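Local coordinates for (S)-ureidoglycine aminohydrolase cupin domain-containing protein (PDB 3MYX) that is of unknown function but folds as a cupin with two beta-barrel domains and is probably related to (S)-ureidoglycine aminohydrolases, at residues A29-P32 against G36-T39; P64-L69 against F160-S165; P144-S149 against I180-K185. All coordinates share one frame; numbering follows the deposited sequence. Where two conformers were deposited one is given.

Contact 1: residues A29-P32 against G36-T39; sequences AHDP and GRRT
Asp31 and Arg37 meet in a two-pronged salt bridge that ties the loop after strand 23-24 to the first residue of strand 37-39. The guanidinium presents its side rather than its end: NE of Arg37 donates to OD2 of Asp31 over 2.8 Å, and NH2 of Arg37 to OD1 of Asp31 over 2.9 Å. The second bond is nearly straight, at 168°, while the NE bond is more bent. OD2 is met on its syn lone pair. OD1 is also approached on the syn side, but from well out of the carboxylate plane, consistent with the 41° between the two flat groups.

The aliphatic part of Arg37 adds a minor contact, its CG lying 3.5 Å from OD2 of Asp31. Turns at chi2 and chi3, both near +75°, bend the chain so that NE, as well as a terminal nitrogen, faces the acid.

Further hydrogen bonds hold the carboxylate from its own loop, OD2 accepting from the backbone N of Ile27 and OD1 from that of Phe33. Arg37 in turn uses NH1 for a salt bridge to Glu67 and packs against Phe113 in a cation-pi contact. The arginine is buried, and the two acids, Asp31 at NE and NH2 and Glu67 at NH1, probably balance its charge.

The pair thus fastens the connection between two antiparallel strands, with Arg37 as the middle member of an Asp-Arg-Glu charge network within the cupin fold.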
loop_
_atom_site.group_PDB
_atom_site.type_symbol
_atom_site.label_atom_id
_atom_site.label_comp_id
_atom_site.label_asym_id
_atom_site.label_seq_id
_atom_site.Cartn_x
_atom_site.Cartn_y
_atom_site.Cartn_z
ATOM N N ALA A 29 14.325 -4.841 15.080
ATOM C CA ALA A 29 15.305 -5.908 15.156
ATOM C C ALA A 29 14.835 -7.211 14.522
ATOM O O ALA A 29 15.618 -8.140 14.435
ATOM C CB ALA A 29 15.721 -6.149 16.615
ATOM N N HIS A 30 13.574 -7.270 14.086
ATOM C CA HIS A 30 13.051 -8.433 13.373
ATOM C C HIS A 30 13.056 -8.303 11.853
ATOM O O HIS A 30 12.783 -9.286 11.158
ATOM C CB HIS A 30 11.613 -8.728 13.813
ATOM C CG HIS A 30 11.492 -9.057 15.257
ATOM N ND1 HIS A 30 11.576 -10.342 15.728
ATOM C CD2 HIS A 30 11.286 -8.274 16.335
ATOM C CE1 HIS A 30 11.435 -10.334 17.044
ATOM N NE2 HIS A 30 11.246 -9.092 17.435
ATOM N N ASP A 31 13.344 -7.123 11.322
ATOM C CA ASP A 31 13.193 -6.891 9.873
ATOM C C ASP A 31 14.221 -7.740 9.125
ATOM O O ASP A 31 15.414 -7.656 9.399
ATOM C CB ASP A 31 13.442 -5.411 9.570
ATOM C CG ASP A 31 12.930 -4.972 8.220
ATOM O OD1 ASP A 31 12.658 -5.834 7.347
ATOM O OD2 ASP A 31 12.825 -3.737 8.024
ATOM N N PRO A 32 13.784 -8.545 8.150
ATOM C CA PRO A 32 14.768 -9.277 7.336
ATOM C C PRO A 32 15.538 -8.378 6.356
ATOM O O PRO A 32 16.555 -8.807 5.802
ATOM C CB PRO A 32 13.912 -10.298 6.575
ATOM C CG PRO A 32 12.555 -9.872 6.703
ATOM C CD PRO A 32 12.396 -8.905 7.803
ATOM N N GLY A 36 18.354 -2.364 2.113
ATOM C CA GLY A 36 17.302 -2.231 1.109
ATOM C C GLY A 36 16.000 -1.634 1.600
ATOM O O GLY A 36 15.151 -1.278 0.786
ATOM N N ARG A 37 15.819 -1.550 2.923
ATOM C CA ARG A 37 14.588 -1.041 3.511
ATOM C C ARG A 37 14.635 0.473 3.609
ATOM O O ARG A 37 15.524 1.033 4.261
ATOM C CB ARG A 37 14.366 -1.663 4.903
ATOM C CG ARG A 37 13.138 -1.134 5.636
ATOM C CD ARG A 37 11.834 -1.692 5.093
ATOM N NE ARG A 37 11.613 -3.053 5.543
ATOM C CZ ARG A 37 10.585 -3.814 5.182
ATOM N NH1 ARG A 37 9.713 -3.388 4.295
ATOM N NH2 ARG A 37 10.456 -5.023 5.694
ATOM N N ARG A 38 13.675 1.131 2.962
ATOM C CA ARG A 38 13.614 2.594 2.905
ATOM C C ARG A 38 12.251 2.989 3.423
ATOM O O ARG A 38 11.239 2.878 2.713
ATOM C CB ARG A 38 13.837 3.094 1.473
ATOM C CG ARG A 38 14.982 2.430 0.738
ATOM C CD ARG A 38 16.323 2.711 1.372
ATOM N NE ARG A 38 17.359 1.877 0.765
ATOM C CZ ARG A 38 17.952 2.134 -0.402
ATOM N NH1 ARG A 38 17.630 3.221 -1.092
ATOM N NH2 ARG A 38 18.876 1.298 -0.873
ATOM N N THR A 39 12.207 3.422 4.679
ATOM C CA THR A 39 10.937 3.659 5.355
ATOM C C THR A 39 10.570 5.132 5.327
ATOM O O THR A 39 11.357 5.978 5.749
ATOM C CB THR A 39 11.027 3.138 6.794
ATOM O OG1 THR A 39 11.296 1.729 6.741
ATOM C CG2 THR A 39 9.746 3.390 7.546
#

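Contact 2: residues P64-L69 against F160-S165; sequences PYTEML and FEDTAS
Thr66, at the start of strand 66-71, reaches the end of strand 154-161 and the turn after it with the two branches of its side chain. Its CB lies 3.3 Å from OD2 of Asp162, the oxygen on which the contact centres. From there the chain divides. OG1 donates a 2.7 Å hydrogen bond to OD2 of Asp162, meeting it on the syn side and somewhat out of the carboxylate plane; the methyl of Ala164 lies nearby. The same hydroxyl accepts a bond from a water that also lies within hydrogen-bonding distance of Ala164 O, 3.0 Å away. The other branch, CG2, stands anti to the backbone N (chi1 of -56° being measured to OG1), which places the methyl 3.3 Å from OD2 of Asp162 and, obliquely to the ring, 3.8 Å from CE2 of Phe160.

Several bonds fix the orientation of the Asp162 carboxylate. Ser165 OG donates to OD2 of Asp162 over 2.7 Å from the anti side, and the two hydroxyls reach this oxygen from opposite faces of the carboxylate plane. OD1 of Asp162 instead accepts from the backbone N of Ala164 at 3.0 Å, from above the plane, forming an Asx turn that shapes the chain beyond the strand. With two hydroxyl donors on OD2 and an amide on OD1, the acid is probably held as a carboxylate.

Around this contact, Thr66 pairs through its backbone with Ser116 of strand 109-116, and Phe160 with Ile169 of strand 168-174. The Phe160 side chain also packs on Val94 of strand 92-95, while Ser165 touches Ser116, so the turn and the strand end pack on the sheet that contains strands 66-71, 92-95 and 109-116.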
loop_
_atom_site.group_PDB
_atom_site.type_symbol
_atom_site.label_atom_id
_atom_site.label_comp_id
_atom_site.label_asym_id
_atom_site.label_seq_id
_atom_site.Cartn_x
_atom_site.Cartn_y
_atom_site.Cartn_z
ATOM N N PRO A 64 8.053 -11.613 9.922
ATOM C CA PRO A 64 7.734 -11.014 11.217
ATOM C C PRO A 64 6.552 -10.051 11.190
ATOM O O PRO A 64 6.079 -9.646 12.249
ATOM C CB PRO A 64 9.006 -10.253 11.558
ATOM C CG PRO A 64 9.593 -9.913 10.234
ATOM C CD PRO A 64 9.339 -11.116 9.405
ATOM N N TYR A 65 6.123 -9.659 9.994
ATOM C CA TYR A 65 5.099 -8.655 9.803
ATOM C C TYR A 65 4.005 -9.212 8.903
ATOM O O TYR A 65 4.209 -10.206 8.216
ATOM C CB TYR A 65 5.697 -7.439 9.098
ATOM C CG TYR A 65 7.024 -6.915 9.626
ATOM C CD1 TYR A 65 7.312 -6.893 10.990
ATOM C CD2 TYR A 65 7.969 -6.384 8.758
ATOM C CE1 TYR A 65 8.518 -6.389 11.468
ATOM C CE2 TYR A 65 9.160 -5.878 9.232
ATOM C CZ TYR A 65 9.418 -5.863 10.581
ATOM O OH TYR A 65 10.614 -5.361 11.019
ATOM N N THR A 66 2.862 -8.532 8.857
ATOM C CA THR A 66 1.975 -8.643 7.691
ATOM C C THR A 66 2.445 -7.568 6.733
ATOM O O THR A 66 2.513 -6.420 7.102
ATOM C CB THR A 66 0.512 -8.419 8.041
ATOM O OG1 THR A 66 0.143 -9.340 9.074
ATOM C CG2 THR A 66 -0.365 -8.605 6.816
ATOM N N GLU A 67 2.782 -7.933 5.505
ATOM C CA GLU A 67 3.384 -6.966 4.574
ATOM C C GLU A 67 2.849 -7.106 3.152
ATOM O O GLU A 67 2.833 -8.188 2.578
ATOM C CB GLU A 67 4.916 -7.055 4.606
ATOM C CG GLU A 67 5.601 -5.962 3.786
ATOM C CD GLU A 67 7.097 -5.795 4.081
ATOM O OE1 GLU A 67 7.627 -6.341 5.087
ATOM O OE2 GLU A 67 7.719 -5.032 3.311
HETATM N N MSE A 68 2.407 -5.976 2.609
HETATM C CA MSE A 68 1.953 -5.868 1.229
HETATM C C MSE A 68 3.057 -5.279 0.394
HETATM O O MSE A 68 3.688 -4.290 0.792
HETATM C CB MSE A 68 0.758 -4.936 1.132
HETATM C CG MSE A 68 0.300 -4.718 -0.297
HETATM SE SE MSE A 68 -1.013 -3.354 -0.276
HETATM C CE MSE A 68 -1.747 -3.610 -2.022
ATOM N N LEU A 69 3.272 -5.876 -0.778
ATOM C CA LEU A 69 4.266 -5.426 -1.773
ATOM C C LEU A 69 3.548 -5.004 -3.043
ATOM O O LEU A 69 2.654 -5.699 -3.492
ATOM C CB LEU A 69 5.219 -6.584 -2.182
ATOM C CG LEU A 69 6.155 -7.244 -1.164
ATOM C CD1 LEU A 69 5.379 -8.157 -0.213
ATOM C CD2 LEU A 69 7.265 -7.991 -1.875
ATOM N N PHE A 160 -7.735 -9.753 0.938
ATOM C CA PHE A 160 -7.034 -10.227 2.136
ATOM C C PHE A 160 -7.566 -9.455 3.344
ATOM O O PHE A 160 -7.578 -8.228 3.349
ATOM C CB PHE A 160 -5.531 -10.035 1.989
ATOM C CG PHE A 160 -4.764 -10.341 3.228
ATOM C CD1 PHE A 160 -4.407 -11.625 3.541
ATOM C CD2 PHE A 160 -4.390 -9.305 4.073
ATOM C CE1 PHE A 160 -3.676 -11.872 4.720
ATOM C CE2 PHE A 160 -3.703 -9.545 5.227
ATOM C CZ PHE A 160 -3.342 -10.824 5.543
ATOM N N GLU A 161 -8.068 -10.191 4.320
ATOM C CA GLU A 161 -8.509 -9.624 5.573
ATOM C C GLU A 161 -7.678 -10.246 6.695
ATOM O O GLU A 161 -7.850 -11.418 7.026
ATOM C CB GLU A 161 -9.993 -9.879 5.785
ATOM C CG GLU A 161 -10.854 -9.200 4.738
ATOM C CD GLU A 161 -12.342 -9.482 4.917
ATOM O OE1 GLU A 161 -12.708 -10.592 5.366
ATOM O OE2 GLU A 161 -13.146 -8.603 4.593
ATOM N N ASP A 162 -6.775 -9.473 7.274
ATOM C CA ASP A 162 -5.868 -10.014 8.260
ATOM C C ASP A 162 -6.583 -10.338 9.562
ATOM O O ASP A 162 -7.562 -9.679 9.938
ATOM C CB ASP A 162 -4.745 -9.025 8.542
ATOM C CG ASP A 162 -3.471 -9.678 9.018
ATOM O OD1 ASP A 162 -3.395 -10.926 9.109
ATOM O OD2 ASP A 162 -2.513 -8.919 9.281
ATOM N N THR A 163 -6.040 -11.329 10.272
ATOM C CA THR A 163 -6.371 -11.512 11.675
ATOM C C THR A 163 -5.200 -11.120 12.589
ATOM O O THR A 163 -5.412 -10.992 13.778
ATOM C CB THR A 163 -6.805 -12.964 11.983
ATOM O OG1 THR A 163 -5.786 -13.875 11.560
ATOM C CG2 THR A 163 -8.096 -13.279 11.269
ATOM N N ALA A 164 -3.995 -10.902 12.049
ATOM C CA ALA A 164 -2.844 -10.461 12.850
ATOM C C ALA A 164 -2.709 -8.943 12.922
ATOM O O ALA A 164 -1.770 -8.433 13.511
ATOM C CB ALA A 164 -1.553 -11.083 12.310
ATOM N N SER A 165 -3.656 -8.242 12.313
ATOM C CA SER A 165 -3.728 -6.784 12.295
ATOM C C SER A 165 -5.118 -6.439 11.802
ATOM O O SER A 165 -5.878 -7.334 11.416
ATOM C CB SER A 165 -2.693 -6.200 11.343
ATOM O OG SER A 165 -3.067 -6.403 9.987
HETATM O O HOH W 1 0.574 -8.051 11.737
#

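Contact 3: residues P144-S149 against I180-K185; sequences PSIMIS and ISRPHK
Ile146 and Ile180 are joined by one backbone hydrogen bond, from the N of Ile180 to the O of Ile146, 2.9 Å long and close to straight at 166°. Their CA atoms, 5.6 Å apart, are the nearest pair between the two segments. The 144-149 segment starts as a single 3-10 turn, closed by a bond from Met147 N to Pro144 O, and Ile146 ends it with its carbonyl directed at the segment preceding strand 182-183.

The side chains then pack around this bond. CG1 of Ile180 lies 3.8 Å from CB of Ile146 and only 3.5 Å from the Ile146 carbonyl oxygen. In Ile180, chi1 of 68° sets CG1 between the backbone N and the carbonyl carbon, while CG2, anti to the carbonyl carbon, extends to the other neighbour, Ile148. There the methyl meets two atoms at once, with CG1 and CD1 of Ile148 each 3.8 Å from CG2 of Ile180, and the two side chains cross at a slant. Ile180 is therefore shared between two isoleucines, one per branch.

Ile146 has a second partner on the 180-185 side. In one of the two conformers of Arg182, the CG2 methyl of Ile146 rests 3.7 Å from CD of Arg182, and CD1 comes within 4.0 Å of CG of the same arginine. The contact is made mainly by the aliphatic part of Arg182, with CG2 of Ile146 oblique to the guanidinium, which has Pro183 CD over one face.

This is a surface contact, in which the loop between strands 137-139 and 154-161 lies against the chain from strand 177-178 to Ile180, touching strand 182-183 through Arg182. Backbone bonds from Ile148 and Ser149 to Glu178 continue the pairing, and Arg182 pairs with Cys223 of strand 222-227, against which Ile148 also packs at Lys224.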
loop_
_atom_site.group_PDB
_atom_site.type_symbol
_atom_site.label_atom_id
_atom_site.label_comp_id
_atom_site.label_asym_id
_atom_site.label_seq_id
_atom_site.Cartn_x
_atom_site.Cartn_y
_atom_site.Cartn_z
ATOM N N PRO A 144 -21.831 11.509 3.749
ATOM C CA PRO A 144 -22.487 12.584 3.002
ATOM C C PRO A 144 -22.126 13.997 3.478
ATOM O O PRO A 144 -22.062 14.932 2.664
ATOM C CB PRO A 144 -23.975 12.299 3.198
ATOM C CG PRO A 144 -24.053 10.886 3.533
ATOM C CD PRO A 144 -22.785 10.476 4.185
ATOM N N SER A 145 -21.827 14.132 4.766
ATOM C CA SER A 145 -21.562 15.433 5.382
ATOM C C SER A 145 -20.258 16.068 4.940
ATOM O O SER A 145 -20.056 17.263 5.149
ATOM C CB SER A 145 -21.582 15.310 6.919
ATOM O OG SER A 145 -20.408 14.683 7.403
ATOM N N ILE A 146 -19.365 15.285 4.336
ATOM C CA ILE A 146 -18.087 15.839 3.875
ATOM C C ILE A 146 -18.025 16.016 2.358
ATOM O O ILE A 146 -16.994 16.394 1.828
ATOM C CB ILE A 146 -16.875 15.045 4.408
ATOM C CG1 ILE A 146 -16.806 13.649 3.780
ATOM C CG2 ILE A 146 -16.905 14.973 5.965
ATOM C CD1 ILE A 146 -15.552 12.872 4.165
HETATM N N MSE A 147 -19.128 15.784 1.663
HETATM C CA MSE A 147 -19.136 15.791 0.204
HETATM C C MSE A 147 -19.250 17.202 -0.363
HETATM O O MSE A 147 -19.972 18.044 0.190
HETATM C CB MSE A 147 -20.300 14.961 -0.332
HETATM C CG MSE A 147 -20.203 13.487 -0.054
HETATM SE SE MSE A 147 -18.572 12.623 -0.674
HETATM C CE MSE A 147 -18.763 13.096 -2.539
ATOM N N ILE A 148 -18.559 17.435 -1.481
ATOM C CA ILE A 148 -18.734 18.637 -2.324
ATOM C C ILE A 148 -19.547 18.234 -3.560
ATOM O O ILE A 148 -20.549 18.859 -3.888
ATOM C CB ILE A 148 -17.369 19.258 -2.708
ATOM C CG1 ILE A 148 -16.694 19.817 -1.456
ATOM C CG2 ILE A 148 -17.519 20.358 -3.777
ATOM C CD1 ILE A 148 -15.259 20.184 -1.641
ATOM N N SER A 149 -19.130 17.167 -4.237
ATOM C CA SER A 149 -19.832 16.658 -5.391
ATOM C C SER A 149 -20.986 15.762 -4.928
ATOM O O SER A 149 -21.099 15.436 -3.736
ATOM C CB SER A 149 -18.882 15.799 -6.222
ATOM O OG SER A 149 -18.535 14.622 -5.512
ATOM N N ILE A 180 -14.476 17.540 1.077
ATOM C CA ILE A 180 -13.663 18.486 1.819
ATOM C C ILE A 180 -12.483 17.800 2.471
ATOM O O ILE A 180 -12.451 16.580 2.628
ATOM C CB ILE A 180 -14.492 19.265 2.864
ATOM C CG1 ILE A 180 -14.969 18.346 3.994
ATOM C CG2 ILE A 180 -15.645 20.011 2.178
ATOM C CD1 ILE A 180 -15.668 19.121 5.133
ATOM N N SER A 181 -11.486 18.583 2.832
ATOM C CA SER A 181 -10.340 18.057 3.558
ATOM C C SER A 181 -10.772 17.541 4.926
ATOM O O SER A 181 -11.541 18.200 5.641
ATOM C CB SER A 181 -9.316 19.173 3.737
ATOM O OG SER A 181 -8.152 18.727 4.396
ATOM N N ARG A 182 -10.282 16.355 5.273
ATOM C CA ARG A 182 -10.527 15.724 6.565
ATOM C C ARG A 182 -9.267 14.982 7.004
ATOM O O ARG A 182 -8.508 14.506 6.156
ATOM C CB ARG A 182 -11.671 14.713 6.454
ATOM C CG ARG A 182 -13.011 15.309 6.050
ATOM C CD ARG A 182 -13.589 16.129 7.196
ATOM N NE ARG A 182 -13.704 15.310 8.398
ATOM C CZ ARG A 182 -13.681 15.766 9.646
ATOM N NH1 ARG A 182 -13.536 17.061 9.894
ATOM N NH2 ARG A 182 -13.787 14.913 10.654
ATOM N N PRO A 183 -9.040 14.863 8.333
ATOM C CA PRO A 183 -7.944 13.984 8.775
ATOM C C PRO A 183 -8.285 12.540 8.440
ATOM O O PRO A 183 -9.401 12.092 8.711
ATOM C CB PRO A 183 -7.889 14.197 10.298
ATOM C CG PRO A 183 -8.747 15.332 10.592
ATOM C CD PRO A 183 -9.703 15.524 9.469
ATOM N N HIS A 184 -7.347 11.813 7.839
ATOM C CA HIS A 184 -7.663 10.453 7.398
ATOM C C HIS A 184 -8.015 9.580 8.597
ATOM O O HIS A 184 -7.324 9.608 9.606
ATOM C CB HIS A 184 -6.496 9.870 6.604
ATOM C CG HIS A 184 -6.916 9.119 5.381
ATOM N ND1 HIS A 184 -7.705 9.681 4.404
ATOM C CD2 HIS A 184 -6.603 7.874 4.946
ATOM C CE1 HIS A 184 -7.882 8.798 3.436
ATOM N NE2 HIS A 184 -7.233 7.689 3.741
ATOM N N LYS A 185 -9.108 8.837 8.500
ATOM C CA LYS A 185 -9.594 8.048 9.631
ATOM C C LYS A 185 -8.728 6.828 9.935
ATOM O O LYS A 185 -8.684 6.363 11.075
ATOM C CB LYS A 185 -11.044 7.625 9.377
ATOM C CG LYS A 185 -12.028 8.792 9.361
#

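From the N terminus, contact 1 comes first and closes a short loop between strands 23-24 and 37-39. Contact 2 opens after it and spans a much longer separation, bringing the start of strand 66-71 to the end of strand 154-161, and so joins two sheets of the fold. Contact 3 opens before contact 2 has closed, so their segments alternate along the chain, although their nearest atoms are about 13 Å apart. It ties the loop before strand 154-161 to the region of strand 182-183. Contacts 1 and 2 touch through the Arg37-Glu67 salt bridge, whereas contacts 1 and 3 lie on opposite sides of the chain's centre, with centres 35 Å apart.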